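Local coordinates for protein cytochrome c, 1 heme-binding site (Geobacter sulfurreducens, PDB 4RLR) that carries a single heme and probably transfers electrons, as a low-potential cytochrome essential for accepting electrons from an electrode, at residues Leu66-Lys74 and Pro81-Gly89. Numbering follows the deposited sequence.
Sequences LMRRLDDGK and PGNMYRHLG. With ZN (zinc ion), chain E; HEM (protoporphyrin IX containing Fe), chain B.
Two backbone bonds tie segment 66-74 to the type I turn G82-Y85 by way of R69 O and D71 O: M84 N gives to R69 O at 3.0 Å, and G82 N gives to D71 O at 2.7 Å. G82 lies close against the backbone of R68 and R69, its CA 3.3 Å from R68 O in a CA-H...O contact.

R69 and N83 run side by side toward one heme propionate. The R69 chain bends at chi2 (-40°), which lays its guanidinium with one face over HEM CAA. R69 NH1 and NH2 both donate to HEM O1D, NH1 at 3.0 Å. N83 ND2 holds the other oxygen, HEM O2D, at 3.0 Å. N83 OD1 takes a weak bond from R69 NH1, with the amide and guanidinium planes 71° apart. The carboxylate is thus gripped from both segments.

M84 bends at chi2 and chi3 and brings SD to the heme iron at 2.3 Å. H21 is the other axial ligand, giving the His-Met ligation familiar from c-type cytochromes. L70 CD2 packs against M84 CB and L88 CD1. D72 CB sits over one face of the Y85 ring, 3.8 Å from its centroid, a CH-pi contact.

H87 ND1 binds a zinc ion. Helix 92-106 backs the contact: F102 meets L70 and L88, Q96 bonds D72 OD2 and Y85 OH, and E92 also bonds Y85 OH.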
loop_
_atom_site.group_PDB
_atom_site.type_symbol
_atom_site.label_atom_id
_atom_site.label_comp_id
_atom_site.label_asym_id
_atom_site.label_seq_id
_atom_site.Cartn_x
_atom_site.Cartn_y
_atom_site.Cartn_z
ATOM N N LEU A 66 -2.821 -3.231 0.378
ATOM C CA LEU A 66 -2.107 -2.327 -0.507
ATOM C C LEU A 66 -2.530 -2.579 -1.942
ATOM O O LEU A 66 -2.673 -1.634 -2.744
ATOM C CB LEU A 66 -0.609 -2.549 -0.360
ATOM C CG LEU A 66 0.308 -1.695 -1.209
ATOM C CD1 LEU A 66 0.144 -0.245 -0.836
ATOM C CD2 LEU A 66 1.733 -2.149 -1.024
ATOM N N MET A 67 -2.727 -3.858 -2.263
ATOM C CA MET A 67 -3.171 -4.252 -3.600
ATOM C C MET A 67 -4.593 -3.744 -3.868
ATOM O O MET A 67 -4.852 -3.135 -4.917
ATOM C CB MET A 67 -3.033 -5.769 -3.810
ATOM C CG MET A 67 -1.586 -6.291 -3.719
ATOM S SD MET A 67 -0.955 -6.400 -1.990
ATOM C CE MET A 67 -0.782 -8.175 -1.773
ATOM N N ARG A 68 -5.495 -3.922 -2.904
ATOM C CA ARG A 68 -6.859 -3.409 -3.026
ATOM C C ARG A 68 -6.919 -1.881 -3.177
ATOM O O ARG A 68 -7.695 -1.368 -3.977
ATOM C CB ARG A 68 -7.708 -3.822 -1.838
ATOM C CG ARG A 68 -8.001 -5.331 -1.773
ATOM C CD ARG A 68 -9.115 -5.594 -0.812
ATOM N NE ARG A 68 -8.684 -5.429 0.564
ATOM C CZ ARG A 68 -7.918 -6.292 1.219
ATOM N NH1 ARG A 68 -7.479 -7.400 0.611
ATOM N NH2 ARG A 68 -7.582 -6.046 2.478
ATOM N N ARG A 69 -6.119 -1.152 -2.405
ATOM C CA ARG A 69 -6.291 0.285 -2.363
ATOM C C ARG A 69 -5.616 0.932 -3.568
ATOM O O ARG A 69 -6.089 1.973 -4.056
ATOM C CB ARG A 69 -5.782 0.874 -1.058
ATOM C CG ARG A 69 -6.524 0.410 0.208
ATOM C CD ARG A 69 -8.044 0.299 0.023
ATOM N NE ARG A 69 -8.743 0.058 1.290
ATOM C CZ ARG A 69 -8.996 0.995 2.198
ATOM N NH1 ARG A 69 -8.595 2.255 2.014
ATOM N NH2 ARG A 69 -9.635 0.683 3.313
ATOM N N LEU A 70 -4.525 0.326 -4.057
ATOM C CA LEU A 70 -3.867 0.858 -5.249
ATOM C C LEU A 70 -4.448 0.355 -6.606
ATOM O O LEU A 70 -4.032 0.831 -7.690
ATOM C CB LEU A 70 -2.358 0.631 -5.197
ATOM C CG LEU A 70 -1.570 1.441 -4.157
ATOM C CD1 LEU A 70 -0.098 1.269 -4.425
ATOM C CD2 LEU A 70 -1.973 2.925 -4.138
ATOM N N ASP A 71 -5.407 -0.564 -6.558
ATOM C CA ASP A 71 -5.906 -1.168 -7.792
ATOM C C ASP A 71 -6.563 -0.105 -8.685
ATOM O O ASP A 71 -7.307 0.753 -8.195
ATOM C CB ASP A 71 -6.894 -2.288 -7.510
ATOM C CG ASP A 71 -7.085 -3.206 -8.720
ATOM O OD1 ASP A 71 -6.148 -3.958 -9.043
ATOM O OD2 ASP A 71 -8.171 -3.167 -9.335
ATOM N N ASP A 72 -6.268 -0.166 -9.986
ATOM C CA ASP A 72 -6.821 0.811 -10.947
ATOM C C ASP A 72 -8.237 0.453 -11.362
ATOM O O ASP A 72 -8.958 1.286 -11.919
ATOM C CB ASP A 72 -5.918 0.999 -12.179
ATOM C CG ASP A 72 -5.716 -0.279 -12.997
ATOM O OD1 ASP A 72 -6.479 -1.242 -12.838
ATOM O OD2 ASP A 72 -4.765 -0.310 -13.827
ATOM N N GLY A 73 -8.631 -0.785 -11.083
ATOM C CA GLY A 73 -9.995 -1.216 -11.294
ATOM C C GLY A 73 -10.282 -1.847 -12.653
ATOM O O GLY A 73 -11.396 -1.737 -13.145
ATOM N N LYS A 74 -9.308 -2.518 -13.266
ATOM C CA LYS A 74 -9.571 -3.266 -14.508
ATOM C C LYS A 74 -9.532 -4.786 -14.257
ATOM O O LYS A 74 -10.321 -5.560 -14.829
ATOM C CB LYS A 74 -8.565 -2.880 -15.577
ATOM N N PRO A 81 -11.654 2.098 -9.066
ATOM C CA PRO A 81 -10.287 1.868 -8.580
ATOM C C PRO A 81 -10.274 1.832 -7.051
ATOM O O PRO A 81 -11.236 2.270 -6.440
ATOM C CB PRO A 81 -9.503 3.068 -9.136
ATOM C CG PRO A 81 -10.546 4.105 -9.449
ATOM C CD PRO A 81 -11.755 3.332 -9.867
ATOM N N GLY A 82 -9.230 1.279 -6.443
ATOM C CA GLY A 82 -9.056 1.441 -5.012
ATOM C C GLY A 82 -8.946 2.929 -4.645
ATOM O O GLY A 82 -8.503 3.758 -5.439
ATOM N N ASN A 83 -9.308 3.267 -3.416
ATOM C CA ASN A 83 -9.406 4.666 -3.037
ATOM C C ASN A 83 -8.045 5.360 -2.801
ATOM O O ASN A 83 -8.009 6.523 -2.453
ATOM C CB ASN A 83 -10.350 4.819 -1.832
ATOM C CG ASN A 83 -9.696 4.452 -0.510
ATOM O OD1 ASN A 83 -8.704 3.711 -0.472
ATOM N ND2 ASN A 83 -10.249 4.967 0.592
ATOM N N MET A 84 -6.936 4.668 -3.015
ATOM C CA MET A 84 -5.620 5.313 -2.939
ATOM C C MET A 84 -4.917 5.418 -4.291
ATOM O O MET A 84 -3.857 6.060 -4.393
ATOM C CB MET A 84 -4.707 4.598 -1.945
ATOM C CG MET A 84 -5.239 4.614 -0.502
ATOM S SD MET A 84 -5.163 6.219 0.326
ATOM C CE MET A 84 -6.822 6.351 0.991
ATOM N N TYR A 85 -5.510 4.821 -5.322
ATOM C CA TYR A 85 -4.932 4.847 -6.661
ATOM C C TYR A 85 -4.689 6.284 -7.149
ATOM O O TYR A 85 -3.732 6.530 -7.834
ATOM C CB TYR A 85 -5.846 4.099 -7.637
ATOM C CG TYR A 85 -5.415 4.171 -9.096
ATOM C CD1 TYR A 85 -4.263 3.560 -9.531
ATOM C CD2 TYR A 85 -6.180 4.837 -10.033
ATOM C CE1 TYR A 85 -3.866 3.637 -10.870
ATOM C CE2 TYR A 85 -5.793 4.916 -11.357
ATOM C CZ TYR A 85 -4.647 4.309 -11.771
ATOM O OH TYR A 85 -4.265 4.379 -13.095
ATOM N N ARG A 86 -5.560 7.215 -6.762
ATOM C CA ARG A 86 -5.474 8.596 -7.229
ATOM C C ARG A 86 -4.177 9.241 -6.804
ATOM O O ARG A 86 -3.647 10.139 -7.497
ATOM C CB ARG A 86 -6.673 9.447 -6.744
ATOM C CG ARG A 86 -6.776 9.709 -5.246
ATOM C CD ARG A 86 -8.139 10.385 -4.930
ATOM N NE ARG A 86 -8.259 10.825 -3.537
ATOM C CZ ARG A 86 -7.899 12.027 -3.070
ATOM N NH1 ARG A 86 -7.396 12.942 -3.887
ATOM N NH2 ARG A 86 -8.034 12.322 -1.767
ATOM N N HIS A 87 -3.656 8.787 -5.666
ATOM C CA HIS A 87 -2.439 9.350 -5.129
ATOM C C HIS A 87 -1.198 8.949 -5.885
ATOM O O HIS A 87 -0.134 9.476 -5.613
ATOM C CB HIS A 87 -2.323 8.989 -3.645
ATOM C CG HIS A 87 -3.407 9.609 -2.841
ATOM N ND1 HIS A 87 -3.627 10.963 -2.857
ATOM C CD2 HIS A 87 -4.408 9.066 -2.106
ATOM C CE1 HIS A 87 -4.684 11.241 -2.118
ATOM N NE2 HIS A 87 -5.178 10.108 -1.655
ATOM N N LEU A 88 -1.333 8.014 -6.828
ATOM C CA LEU A 88 -0.174 7.524 -7.580
ATOM C C LEU A 88 0.314 8.489 -8.670
ATOM O O LEU A 88 1.391 8.277 -9.273
ATOM C CB LEU A 88 -0.450 6.126 -8.167
ATOM C CG LEU A 88 -0.423 4.949 -7.177
ATOM C CD1 LEU A 88 -0.931 3.655 -7.840
ATOM C CD2 LEU A 88 0.994 4.729 -6.544
ATOM N N GLY A 89 -0.436 9.556 -8.916
ATOM C CA GLY A 89 -0.002 10.536 -9.883
ATOM C C GLY A 89 -1.088 11.527 -10.245
ATOM O O GLY A 89 -2.255 11.285 -9.989
HETATM ZN ZN ZN E . -2.416 12.547 -3.351
HETATM C CHA HEM B . -5.784 4.227 3.979
HETATM C CHB HEM B . -2.096 3.277 1.006
HETATM C CHC HEM B . -1.916 8.000 0.059
HETATM C CHD HEM B . -5.150 9.010 3.438
HETATM C C1A HEM B . -4.859 3.579 3.185
HETATM C C2A HEM B . -4.765 2.150 3.063
HETATM C C3A HEM B . -3.749 1.875 2.245
HETATM C C4A HEM B . -3.173 3.123 1.823
HETATM C CMA HEM B . -3.236 0.492 1.823
HETATM C CAA HEM B . -5.705 1.162 3.772
HETATM C CBA HEM B . -5.210 0.719 5.148
HETATM C CGA HEM B . -6.157 -0.366 5.636
HETATM O O1A HEM B . -6.035 -1.545 5.243
HETATM O O2A HEM B . -7.056 -0.043 6.422
HETATM C C1B HEM B . -1.722 4.497 0.499
HETATM C C2B HEM B . -0.713 4.687 -0.492
HETATM C C3B HEM B . -0.660 5.989 -0.770
HETATM C C4B HEM B . -1.651 6.647 0.045
HETATM C CMB HEM B . 0.111 3.517 -1.022
HETATM C CAB HEM B . 0.234 6.712 -1.781
HETATM C CBB HEM B . 0.288 6.195 -3.035
HETATM C C1C HEM B . -2.740 8.668 0.918
HETATM C C2C HEM B . -2.869 10.104 0.950
HETATM C C3C HEM B . -3.760 10.406 1.910
HETATM C C4C HEM B . -4.231 9.149 2.454
HETATM C CMC HEM B . -2.032 11.053 0.062
HETATM C CAC HEM B . -4.309 11.789 2.367
HETATM C CBC HEM B . -4.474 12.804 1.490
HETATM C C1D HEM B . -5.583 7.809 3.924
HETATM C C2D HEM B . -6.522 7.693 5.006
HETATM C C3D HEM B . -6.725 6.194 5.188
HETATM C C4D HEM B . -5.887 5.573 4.186
HETATM C CMD HEM B . -7.146 8.866 5.802
HETATM C CAD HEM B . -7.625 5.493 6.212
HETATM C CBD HEM B . -9.087 5.577 5.788
HETATM C CGD HEM B . -9.278 4.657 4.610
HETATM O O1D HEM B . -9.164 3.415 4.725
HETATM O O2D HEM B . -9.549 5.186 3.523
HETATM N NA HEM B . -3.893 4.153 2.395
HETATM N NB HEM B . -2.293 5.706 0.795
HETATM N NC HEM B . -3.611 8.112 1.833
HETATM N ND HEM B . -5.230 6.551 3.460
HETATM FE FE HEM B . -3.666 6.124 2.098
HETATM O O HOH W 1 -0.509 11.756 -3.496
#